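PDB 5M41: nigritoxine from Vibrio nigripulchritudo, which is a bacterial toxin that acts against crustaceans and insects. Local coordinates for residues P579-H587 and H598-Y609; I645-D654 and T711-M722. All coordinates share one frame; numbering follows the deposited sequence.

In the fold
Both contacts lie in the C-terminal part of the chain, in one six-stranded antiparallel sheet. Following the chain, contact 1 comes first. It closes the short hairpin between strands 583-589 and 594-601 and also brings in the start of helix 603-614. The chain then runs through further helices before strand 649-652 opens contact 2. A longer excursion, including helix 688-704, separates this strand from strand 713-715, which closes the second loop together with the start of helix 719-731. The two loops follow in series and neither crosses the other. Strands 594-601 and 649-652 are neighbours, so the contacts join directly: Leu599 and Leu601 form backbone hydrogen bonds with Phe651 and Ile649 respectively. Their centres are about 12 Å apart.

Contact 1. Residues P579-H587 and H598-Y609; sequences PYSFVHHSH and HLTLESNAFLTY
His598 pairs with Ser586 through two backbone hydrogen bonds, each 3.0 Å between N of one residue and O of the other. A water joins this pair to the next: it binds Ser586 OG, His598 O and Thr600 OG1. Leu599 lies on the other face of the sheet, where its CD2 meets Val583 CG1 at 3.9 Å. Thr600 pairs with His584, and Thr600 N gives a nearly straight bond of 2.7 Å to His584 O. Thr600 CB sits over a face of the His584 imidazole, 3.9 Å from the ring centroid. With His584 chi1 at 56°, CG stands between the backbone N and the carbonyl carbon, and the ring lies alongside Thr600, pointing the same way. Thr600 OG1 also bonds His650 on the next strand. Leu601 sends CD1 to Val583 CG1.

Glu602 follows the strand and stands at the N-cap position, right before the helix. Glu602 N bonds Phe582 O at 2.7 Å. Its carboxylate reaches the edge of the His584 ring, with Glu602 OE2 3.0 Å from His584 CD2, and OE1 forms a salt bridge with Lys632. The helix then receives Phe582. Ala605 CB lies at the edge of this ring. Phe606 turns its own edge toward the Phe582 face, in an offset edge-to-face pair with planes at 75°. Tyr609 CB and CG pack against Phe582 CZ. Tyr609 OH lies at the edge of the Tyr580 ring and bonds Glu625. This is an antiparallel beta hairpin whose second strand passes through an inverse gamma turn at Glu602 into a helix, with an aromatic cluster of Phe582, Phe606 and Tyr609 at the junction.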
loop_
_atom_site.group_PDB
_atom_site.type_symbol
_atom_site.label_atom_id
_atom_site.label_comp_id
_atom_site.label_asym_id
_atom_site.label_seq_id
_atom_site.Cartn_x
_atom_site.Cartn_y
_atom_site.Cartn_z
ATOM N N PRO A 579 -22.537 -6.214 -9.942
ATOM C CA PRO A 579 -22.155 -5.486 -11.147
ATOM C C PRO A 579 -21.232 -6.279 -12.087
ATOM O O PRO A 579 -21.020 -5.860 -13.202
ATOM C CB PRO A 579 -21.453 -4.230 -10.601
ATOM C CG PRO A 579 -20.965 -4.619 -9.258
ATOM C CD PRO A 579 -21.887 -5.675 -8.729
ATOM N N TYR A 580 -20.730 -7.422 -11.637
ATOM C CA TYR A 580 -19.893 -8.303 -12.464
ATOM C C TYR A 580 -20.677 -9.470 -13.063
ATOM O O TYR A 580 -20.088 -10.460 -13.497
ATOM C CB TYR A 580 -18.736 -8.857 -11.616
ATOM C CG TYR A 580 -17.761 -7.790 -11.158
ATOM C CD1 TYR A 580 -16.681 -7.407 -11.957
ATOM C CD2 TYR A 580 -17.912 -7.179 -9.925
ATOM C CE1 TYR A 580 -15.781 -6.428 -11.528
ATOM C CE2 TYR A 580 -17.017 -6.218 -9.480
ATOM C CZ TYR A 580 -15.970 -5.836 -10.286
ATOM O OH TYR A 580 -15.114 -4.885 -9.811
ATOM N N SER A 581 -22.003 -9.390 -13.017
ATOM C CA SER A 581 -22.855 -10.439 -13.572
ATOM C C SER A 581 -22.992 -10.320 -15.077
ATOM O O SER A 581 -23.349 -9.240 -15.585
ATOM C CB SER A 581 -24.250 -10.353 -12.969
ATOM O OG SER A 581 -25.109 -11.254 -13.638
ATOM N N PHE A 582 -22.751 -11.437 -15.778
ATOM C CA PHE A 582 -22.908 -11.527 -17.243
ATOM C C PHE A 582 -23.920 -12.598 -17.622
ATOM O O PHE A 582 -23.949 -13.085 -18.777
ATOM C CB PHE A 582 -21.558 -11.768 -17.935
ATOM C CG PHE A 582 -20.598 -10.624 -17.764
ATOM C CD1 PHE A 582 -20.649 -9.525 -18.621
ATOM C CD2 PHE A 582 -19.689 -10.614 -16.707
ATOM C CE1 PHE A 582 -19.800 -8.439 -18.430
ATOM C CE2 PHE A 582 -18.836 -9.528 -16.505
ATOM C CZ PHE A 582 -18.894 -8.443 -17.371
ATOM N N VAL A 583 -24.766 -12.937 -16.645
ATOM C CA VAL A 583 -25.824 -13.938 -16.815
ATOM C C VAL A 583 -27.146 -13.446 -16.235
ATOM O O VAL A 583 -27.188 -12.483 -15.469
ATOM C CB VAL A 583 -25.471 -15.297 -16.139
ATOM C CG1 VAL A 583 -24.245 -15.937 -16.796
ATOM C CG2 VAL A 583 -25.264 -15.130 -14.631
ATOM N N HIS A 584 -28.222 -14.129 -16.607
ATOM C CA HIS A 584 -29.525 -13.964 -15.977
ATOM C C HIS A 584 -30.286 -15.212 -16.293
ATOM O O HIS A 584 -29.823 -16.028 -17.119
ATOM C CB HIS A 584 -30.245 -12.706 -16.473
ATOM C CG HIS A 584 -30.428 -12.654 -17.973
ATOM N ND1 HIS A 584 -31.412 -13.330 -18.612
ATOM C CD2 HIS A 584 -29.723 -11.972 -18.954
ATOM C CE1 HIS A 584 -31.333 -13.093 -19.931
ATOM N NE2 HIS A 584 -30.299 -12.265 -20.142
ATOM N N HIS A 585 -31.422 -15.417 -15.625
ATOM C CA HIS A 585 -32.319 -16.494 -16.013
ATOM C C HIS A 585 -33.660 -15.966 -16.439
ATOM O O HIS A 585 -34.017 -14.840 -16.120
ATOM C CB HIS A 585 -32.447 -17.584 -14.952
ATOM C CG HIS A 585 -32.986 -17.108 -13.620
ATOM N ND1 HIS A 585 -34.290 -17.206 -13.285
ATOM C CD2 HIS A 585 -32.330 -16.576 -12.503
ATOM C CE1 HIS A 585 -34.464 -16.747 -12.028
ATOM N NE2 HIS A 585 -33.261 -16.355 -11.556
ATOM N N SER A 586 -34.405 -16.768 -17.189
ATOM C CA SER A 586 -35.682 -16.304 -17.713
ATOM C C SER A 586 -36.599 -17.467 -18.035
ATOM O O SER A 586 -36.167 -18.627 -18.094
ATOM C CB SER A 586 -35.459 -15.436 -18.959
ATOM O OG SER A 586 -34.985 -16.223 -20.029
ATOM N N HIS A 587 -37.871 -17.139 -18.250
ATOM C CA HIS A 587 -38.921 -18.122 -18.412
ATOM C C HIS A 587 -40.150 -17.414 -18.889
ATOM O O HIS A 587 -40.244 -16.191 -18.805
ATOM C CB HIS A 587 -39.206 -18.803 -17.078
ATOM C CG HIS A 587 -39.651 -17.848 -16.003
ATOM N ND1 HIS A 587 -38.853 -17.489 -14.984
ATOM C CD2 HIS A 587 -40.852 -17.145 -15.836
ATOM C CE1 HIS A 587 -39.493 -16.610 -14.198
ATOM N NE2 HIS A 587 -40.725 -16.399 -14.723
ATOM N N HIS A 598 -34.596 -21.118 -18.300
ATOM C CA HIS A 598 -33.207 -21.310 -18.773
ATOM C C HIS A 598 -32.301 -20.206 -18.309
ATOM O O HIS A 598 -32.767 -19.104 -17.997
ATOM C CB HIS A 598 -33.147 -21.423 -20.298
ATOM C CG HIS A 598 -33.572 -20.166 -21.021
ATOM N ND1 HIS A 598 -34.882 -19.838 -21.209
ATOM C CD2 HIS A 598 -32.821 -19.146 -21.606
ATOM C CE1 HIS A 598 -34.957 -18.665 -21.878
ATOM N NE2 HIS A 598 -33.696 -18.245 -22.124
ATOM N N LEU A 599 -31.000 -20.504 -18.254
ATOM C CA LEU A 599 -29.965 -19.525 -17.890
ATOM C C LEU A 599 -29.355 -18.973 -19.169
ATOM O O LEU A 599 -29.102 -19.724 -20.126
ATOM C CB LEU A 599 -28.869 -20.161 -17.014
ATOM C CG LEU A 599 -27.810 -19.193 -16.439
ATOM C CD1 LEU A 599 -27.418 -19.602 -15.031
ATOM C CD2 LEU A 599 -26.580 -19.063 -17.350
ATOM N N THR A 600 -29.123 -17.670 -19.188
ATOM C CA THR A 600 -28.553 -17.019 -20.352
ATOM C C THR A 600 -27.236 -16.368 -20.008
ATOM O O THR A 600 -27.139 -15.650 -19.019
ATOM C CB THR A 600 -29.495 -15.949 -20.921
ATOM O OG1 THR A 600 -30.615 -16.614 -21.501
ATOM C CG2 THR A 600 -28.801 -15.122 -22.019
ATOM N N LEU A 601 -26.239 -16.655 -20.833
ATOM C CA LEU A 601 -24.956 -15.995 -20.781
ATOM C C LEU A 601 -24.966 -14.876 -21.814
ATOM O O LEU A 601 -25.270 -15.111 -22.988
ATOM C CB LEU A 601 -23.833 -17.001 -21.111
ATOM C CG LEU A 601 -22.442 -16.378 -21.304
ATOM C CD1 LEU A 601 -21.911 -15.761 -20.002
ATOM C CD2 LEU A 601 -21.474 -17.405 -21.886
ATOM N N GLU A 602 -24.614 -13.677 -21.365
ATOM C CA GLU A 602 -24.578 -12.495 -22.203
ATOM C C GLU A 602 -23.258 -12.426 -23.003
ATOM O O GLU A 602 -22.284 -11.790 -22.584
ATOM C CB GLU A 602 -24.788 -11.261 -21.325
ATOM C CG GLU A 602 -26.166 -11.208 -20.674
ATOM C CD GLU A 602 -26.163 -10.493 -19.323
ATOM O OE1 GLU A 602 -25.331 -9.591 -19.112
ATOM O OE2 GLU A 602 -27.000 -10.831 -18.459
ATOM N N SER A 603 -23.270 -13.070 -24.165
ATOM C CA SER A 603 -22.059 -13.391 -24.919
ATOM C C SER A 603 -21.141 -12.209 -25.155
ATOM O O SER A 603 -19.987 -12.234 -24.735
ATOM C CB SER A 603 -22.442 -14.013 -26.259
ATOM O OG SER A 603 -23.161 -15.205 -26.036
ATOM N N ASN A 604 -21.659 -11.175 -25.810
ATOM C CA ASN A 604 -20.831 -10.054 -26.226
ATOM C C ASN A 604 -20.437 -9.167 -25.058
ATOM O O ASN A 604 -19.330 -8.603 -25.057
ATOM C CB ASN A 604 -21.491 -9.249 -27.363
ATOM C CG ASN A 604 -21.481 -10.001 -28.694
ATOM O OD1 ASN A 604 -20.504 -10.657 -29.050
ATOM N ND2 ASN A 604 -22.574 -9.905 -29.433
ATOM N N ALA A 605 -21.310 -9.068 -24.054
ATOM C CA ALA A 605 -20.985 -8.248 -22.883
ATOM C C ALA A 605 -19.798 -8.922 -22.197
ATOM O O ALA A 605 -18.815 -8.254 -21.871
ATOM C CB ALA A 605 -22.168 -8.117 -21.928
ATOM N N PHE A 606 -19.912 -10.245 -22.022
ATOM C CA PHE A 606 -18.877 -11.053 -21.388
ATOM C C PHE A 606 -17.599 -10.987 -22.226
ATOM O O PHE A 606 -16.528 -10.698 -21.701
ATOM C CB PHE A 606 -19.345 -12.515 -21.211
ATOM C CG PHE A 606 -18.339 -13.406 -20.493
ATOM C CD1 PHE A 606 -18.161 -13.324 -19.097
ATOM C CD2 PHE A 606 -17.567 -14.328 -21.204
ATOM C CE1 PHE A 606 -17.245 -14.143 -18.436
ATOM C CE2 PHE A 606 -16.653 -15.150 -20.543
ATOM C CZ PHE A 606 -16.491 -15.064 -19.165
ATOM N N LEU A 607 -17.739 -11.212 -23.535
ATOM C CA LEU A 607 -16.593 -11.173 -24.457
ATOM C C LEU A 607 -15.843 -9.841 -24.346
ATOM O O LEU A 607 -14.610 -9.829 -24.201
ATOM C CB LEU A 607 -17.014 -11.438 -25.926
ATOM C CG LEU A 607 -15.936 -11.304 -27.013
ATOM C CD1 LEU A 607 -14.741 -12.228 -26.739
ATOM C CD2 LEU A 607 -16.495 -11.520 -28.425
ATOM N N THR A 608 -16.587 -8.739 -24.402
ATOM C CA THR A 608 -15.994 -7.403 -24.385
ATOM C C THR A 608 -15.295 -7.182 -23.065
ATOM O O THR A 608 -14.138 -6.743 -23.036
ATOM C CB THR A 608 -17.032 -6.287 -24.636
ATOM O OG1 THR A 608 -17.581 -6.449 -25.951
ATOM C CG2 THR A 608 -16.374 -4.905 -24.564
ATOM N N TYR A 609 -15.982 -7.499 -21.976
ATOM C CA TYR A 609 -15.374 -7.266 -20.665
ATOM C C TYR A 609 -14.077 -8.059 -20.511
ATOM O O TYR A 609 -13.059 -7.498 -20.125
ATOM C CB TYR A 609 -16.348 -7.508 -19.505
ATOM C CG TYR A 609 -15.693 -7.338 -18.149
ATOM C CD1 TYR A 609 -15.497 -6.067 -17.596
ATOM C CD2 TYR A 609 -15.237 -8.445 -17.435
ATOM C CE1 TYR A 609 -14.879 -5.907 -16.363
ATOM C CE2 TYR A 609 -14.616 -8.301 -16.198
ATOM C CZ TYR A 609 -14.446 -7.030 -15.665
ATOM O OH TYR A 609 -13.829 -6.881 -14.430
HETATM O O HOH W 1 -32.398 -16.788 -19.647
#

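Contact 2. Residues I645-D654 and T711-M722; sequences IPDNIHFRTD and TLFLDVASTNYM
Phe651 and Leu714 form the apolar centre, as a non-hydrogen-bonded pair of the antiparallel strands. Leu714 CD1 lies over one face of the Phe651 ring, 4.2 Å from its centroid. The same methyl presses on Ile649 CG2 at 3.4 Å, a tight carbon contact. Met722 bends at chi2 and chi3 (56° and 86°), which brings CE to Phe651 CZ at 3.6 Å. One residue earlier in the helix, Tyr721 CB packs on Ile649 CG1 and Ile645 CG2. Its ring runs beside Pro646, and the backbone N of Asp647 sits over the centre of one ring face.

Backbone bonds flank this apolar centre. Arg652 and Phe713 exchange two of them, and Asp715 N gives a nearly straight bond to His650 O. Where the regular pairing stops, a side chain takes over: Ser718 OG accepts from His650 N at 3.0 Å. At the polar edge Arg652 NH1 meets Asp715 OD2 at 2.6 Å in a salt bridge. The guanidinium and carboxylate are nearly coplanar, 25° apart, but the N-H points poorly and the hydrogen bond is weak. Asp715 OD1 rests on the aliphatic CG and CD of Arg652. A water links Asp654 N to Thr711 O at the far end. The outermost strand, 713-715, is thus joined by apolar packing on the face of Phe651 and Leu714, while on the side of Arg652 a salt bridge to Asp715 adds to the backbone bonds; the buried Arg652 charge is probably balanced by Asp715.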
loop_
_atom_site.group_PDB
_atom_site.type_symbol
_atom_site.label_atom_id
_atom_site.label_comp_id
_atom_site.label_asym_id
_atom_site.label_seq_id
_atom_site.Cartn_x
_atom_site.Cartn_y
_atom_site.Cartn_z
ATOM N N ILE A 645 -20.013 -12.443 -31.310
ATOM C CA ILE A 645 -20.897 -13.575 -31.054
ATOM C C ILE A 645 -22.300 -13.220 -31.540
ATOM O O ILE A 645 -22.886 -12.222 -31.084
ATOM C CB ILE A 645 -20.953 -14.001 -29.577
ATOM C CG1 ILE A 645 -19.554 -13.959 -28.907
ATOM C CG2 ILE A 645 -21.594 -15.377 -29.467
ATOM C CD1 ILE A 645 -18.501 -14.876 -29.534
ATOM N N PRO A 646 -22.839 -14.022 -32.474
ATOM C CA PRO A 646 -24.137 -13.714 -33.108
ATOM C C PRO A 646 -25.341 -13.686 -32.151
ATOM O O PRO A 646 -26.355 -13.099 -32.484
ATOM C CB PRO A 646 -24.295 -14.836 -34.136
ATOM C CG PRO A 646 -22.880 -15.264 -34.449
ATOM C CD PRO A 646 -22.174 -15.174 -33.121
ATOM N N ASP A 647 -25.239 -14.312 -30.979
ATOM C CA ASP A 647 -26.371 -14.341 -30.039
ATOM C C ASP A 647 -25.879 -14.668 -28.637
ATOM O O ASP A 647 -24.727 -15.065 -28.455
ATOM C CB ASP A 647 -27.407 -15.399 -30.476
ATOM C CG ASP A 647 -28.841 -15.082 -29.999
ATOM O OD1 ASP A 647 -29.054 -14.123 -29.215
ATOM O OD2 ASP A 647 -29.775 -15.801 -30.435
ATOM N N ASN A 648 -26.761 -14.499 -27.658
ATOM C CA ASN A 648 -26.547 -14.989 -26.312
ATOM C C ASN A 648 -26.580 -16.491 -26.299
ATOM O O ASN A 648 -27.094 -17.103 -27.213
ATOM C CB ASN A 648 -27.619 -14.439 -25.360
ATOM C CG ASN A 648 -27.430 -12.959 -25.088
ATOM O OD1 ASN A 648 -26.341 -12.412 -25.300
ATOM N ND2 ASN A 648 -28.483 -12.301 -24.626
ATOM N N ILE A 649 -26.042 -17.054 -25.228
ATOM C CA ILE A 649 -25.798 -18.474 -25.063
ATOM C C ILE A 649 -26.725 -18.972 -23.946
ATOM O O ILE A 649 -26.876 -18.303 -22.941
ATOM C CB ILE A 649 -24.312 -18.667 -24.665
ATOM C CG1 ILE A 649 -23.429 -18.630 -25.922
ATOM C CG2 ILE A 649 -24.104 -19.939 -23.873
ATOM C CD1 ILE A 649 -21.945 -18.424 -25.678
ATOM N N HIS A 650 -27.341 -20.137 -24.131
ATOM C CA HIS A 650 -28.363 -20.630 -23.197
ATOM C C HIS A 650 -28.046 -21.980 -22.622
ATOM O O HIS A 650 -27.556 -22.869 -23.324
ATOM C CB HIS A 650 -29.738 -20.659 -23.882
ATOM C CG HIS A 650 -30.099 -19.364 -24.585
ATOM N ND1 HIS A 650 -30.402 -18.232 -23.913
ATOM C CD2 HIS A 650 -30.172 -19.045 -25.950
ATOM C CE1 HIS A 650 -30.658 -17.235 -24.801
ATOM N NE2 HIS A 650 -30.528 -17.740 -26.041
ATOM N N PHE A 651 -28.323 -22.135 -21.332
ATOM C CA PHE A 651 -28.201 -23.406 -20.629
ATOM C C PHE A 651 -29.553 -23.715 -19.995
ATOM O O PHE A 651 -30.269 -22.803 -19.582
ATOM C CB PHE A 651 -27.214 -23.296 -19.471
ATOM C CG PHE A 651 -25.784 -23.029 -19.872
ATOM C CD1 PHE A 651 -24.847 -24.059 -19.854
ATOM C CD2 PHE A 651 -25.348 -21.737 -20.137
ATOM C CE1 PHE A 651 -23.514 -23.815 -20.165
ATOM C CE2 PHE A 651 -24.014 -21.481 -20.441
ATOM C CZ PHE A 651 -23.098 -22.526 -20.455
ATOM N N ARG A 652 -29.901 -24.990 -19.892
ATOM C CA ARG A 652 -31.173 -25.386 -19.251
ATOM C C ARG A 652 -31.012 -26.766 -18.629
ATOM O O ARG A 652 -30.074 -27.487 -18.982
ATOM C CB ARG A 652 -32.361 -25.344 -20.239
ATOM C CG ARG A 652 -31.947 -25.438 -21.703
ATOM C CD ARG A 652 -33.075 -25.523 -22.717
ATOM N NE ARG A 652 -34.038 -24.430 -22.639
ATOM C CZ ARG A 652 -33.958 -23.281 -23.301
ATOM N NH1 ARG A 652 -32.945 -23.021 -24.094
ATOM N NH2 ARG A 652 -34.907 -22.379 -23.148
ATOM N N THR A 653 -31.898 -27.126 -17.700
ATOM C CA THR A 653 -31.835 -28.451 -17.089
ATOM C C THR A 653 -32.466 -29.460 -18.033
ATOM O O THR A 653 -33.276 -29.099 -18.906
ATOM C CB THR A 653 -32.574 -28.524 -15.743
ATOM O OG1 THR A 653 -33.982 -28.365 -15.972
ATOM C CG2 THR A 653 -32.100 -27.432 -14.792
ATOM N N ASP A 654 -32.106 -30.723 -17.851
ATOM C CA ASP A 654 -32.753 -31.794 -18.588
ATOM C C ASP A 654 -34.291 -31.835 -18.411
ATOM O O ASP A 654 -35.029 -31.993 -19.395
ATOM C CB ASP A 654 -32.137 -33.143 -18.220
ATOM C CG ASP A 654 -32.726 -34.271 -19.024
ATOM O OD1 ASP A 654 -32.419 -34.358 -20.229
ATOM O OD2 ASP A 654 -33.527 -35.040 -18.452
ATOM N N THR A 711 -26.174 -29.189 -13.226
ATOM C CA THR A 711 -27.447 -29.692 -13.787
ATOM C C THR A 711 -27.933 -28.822 -14.968
ATOM O O THR A 711 -28.978 -29.085 -15.566
ATOM C CB THR A 711 -28.562 -29.850 -12.714
ATOM O OG1 THR A 711 -28.843 -28.594 -12.085
ATOM C CG2 THR A 711 -28.167 -30.884 -11.621
ATOM N N LEU A 712 -27.157 -27.791 -15.287
ATOM C CA LEU A 712 -27.442 -26.904 -16.402
ATOM C C LEU A 712 -26.605 -27.242 -17.626
ATOM O O LEU A 712 -25.381 -27.054 -17.619
ATOM C CB LEU A 712 -27.228 -25.443 -15.989
ATOM C CG LEU A 712 -28.309 -24.862 -15.052
ATOM C CD1 LEU A 712 -27.826 -23.572 -14.410
ATOM C CD2 LEU A 712 -29.604 -24.624 -15.815
ATOM N N PHE A 713 -27.261 -27.714 -18.681
ATOM C CA PHE A 713 -26.543 -28.080 -19.913
ATOM C C PHE A 713 -26.660 -27.027 -21.036
ATOM O O PHE A 713 -27.703 -26.423 -21.216
ATOM C CB PHE A 713 -26.996 -29.454 -20.432
ATOM C CG PHE A 713 -26.833 -30.568 -19.435
ATOM C CD1 PHE A 713 -25.623 -31.259 -19.322
ATOM C CD2 PHE A 713 -27.899 -30.951 -18.617
ATOM C CE1 PHE A 713 -25.472 -32.292 -18.403
ATOM C CE2 PHE A 713 -27.758 -31.990 -17.701
ATOM C CZ PHE A 713 -26.539 -32.656 -17.587
ATOM N N LEU A 714 -25.583 -26.830 -21.796
ATOM C CA LEU A 714 -25.602 -25.907 -22.926
ATOM C C LEU A 714 -26.527 -26.464 -24.023
ATOM O O LEU A 714 -26.433 -27.649 -24.335
ATOM C CB LEU A 714 -24.174 -25.729 -23.461
ATOM C CG LEU A 714 -23.933 -24.819 -24.678
ATOM C CD1 LEU A 714 -23.912 -23.359 -24.257
ATOM C CD2 LEU A 714 -22.597 -25.159 -25.327
ATOM N N ASP A 715 -27.413 -25.620 -24.574
ATOM C CA ASP A 715 -28.254 -25.979 -25.732
ATOM C C ASP A 715 -27.384 -26.373 -26.899
ATOM O O ASP A 715 -26.351 -25.736 -27.151
ATOM C CB ASP A 715 -29.107 -24.799 -26.238
ATOM C CG ASP A 715 -30.199 -24.415 -25.299
ATOM O OD1 ASP A 715 -30.300 -25.039 -24.215
ATOM O OD2 ASP A 715 -30.954 -23.472 -25.642
ATOM N N VAL A 716 -27.832 -27.371 -27.652
ATOM C CA VAL A 716 -27.143 -27.720 -28.891
ATOM C C VAL A 716 -27.019 -26.461 -29.773
ATOM O O VAL A 716 -25.961 -26.216 -30.398
ATOM C CB VAL A 716 -27.853 -28.887 -29.622
ATOM C CG1 VAL A 716 -27.392 -29.003 -31.072
ATOM C CG2 VAL A 716 -27.601 -30.202 -28.882
ATOM N N ALA A 717 -28.076 -25.646 -29.785
ATOM C CA ALA A 717 -28.125 -24.444 -30.629
ATOM C C ALA A 717 -27.069 -23.387 -30.239
ATOM O O ALA A 717 -26.676 -22.555 -31.066
ATOM C CB ALA A 717 -29.534 -23.843 -30.642
ATOM N N SER A 718 -26.611 -23.424 -28.986
ATOM C CA SER A 718 -25.577 -22.499 -28.520
ATOM C C SER A 718 -24.128 -22.999 -28.770
ATOM O O SER A 718 -23.162 -22.276 -28.488
ATOM C CB SER A 718 -25.770 -22.245 -27.034
ATOM O OG SER A 718 -26.980 -21.560 -26.793
ATOM N N THR A 719 -23.987 -24.230 -29.268
ATOM C CA THR A 719 -22.667 -24.864 -29.449
ATOM C C THR A 719 -21.619 -23.962 -30.104
ATOM O O THR A 719 -20.554 -23.710 -29.519
ATOM C CB THR A 719 -22.772 -26.159 -30.270
ATOM O OG1 THR A 719 -23.604 -27.078 -29.565
ATOM C CG2 THR A 719 -21.341 -26.817 -30.500
ATOM N N ASN A 720 -21.922 -23.497 -31.315
ATOM C CA ASN A 720 -20.999 -22.664 -32.074
ATOM C C ASN A 720 -20.681 -21.351 -31.377
ATOM O O ASN A 720 -19.531 -20.892 -31.413
ATOM C CB ASN A 720 -21.508 -22.436 -33.509
ATOM C CG ASN A 720 -21.416 -23.700 -34.355
ATOM O OD1 ASN A 720 -20.875 -24.713 -33.894
ATOM N ND2 ASN A 720 -21.939 -23.654 -35.592
ATOM N N TYR A 721 -21.681 -20.769 -30.725
ATOM C CA TYR A 721 -21.495 -19.498 -30.022
ATOM C C TYR A 721 -20.513 -19.685 -28.878
ATOM O O TYR A 721 -19.583 -18.886 -28.727
ATOM C CB TYR A 721 -22.823 -18.910 -29.516
ATOM C CG TYR A 721 -23.905 -18.730 -30.579
ATOM C CD1 TYR A 721 -23.579 -18.430 -31.911
ATOM C CD2 TYR A 721 -25.254 -18.849 -30.237
ATOM C CE1 TYR A 721 -24.575 -18.269 -32.874
ATOM C CE2 TYR A 721 -26.261 -18.687 -31.187
ATOM C CZ TYR A 721 -25.917 -18.396 -32.498
ATOM O OH TYR A 721 -26.917 -18.253 -33.431
ATOM N N MET A 722 -20.696 -20.766 -28.114
ATOM C CA MET A 722 -19.803 -21.106 -26.995
ATOM C C MET A 722 -18.350 -21.380 -27.438
ATOM O O MET A 722 -17.412 -20.825 -26.866
ATOM C CB MET A 722 -20.364 -22.283 -26.181
ATOM C CG MET A 722 -19.494 -22.683 -24.991
ATOM S SD MET A 722 -19.151 -21.325 -23.827
ATOM C CE MET A 722 -20.612 -21.461 -22.797
HETATM O O HOH W 2 -30.405 -31.317 -15.587
#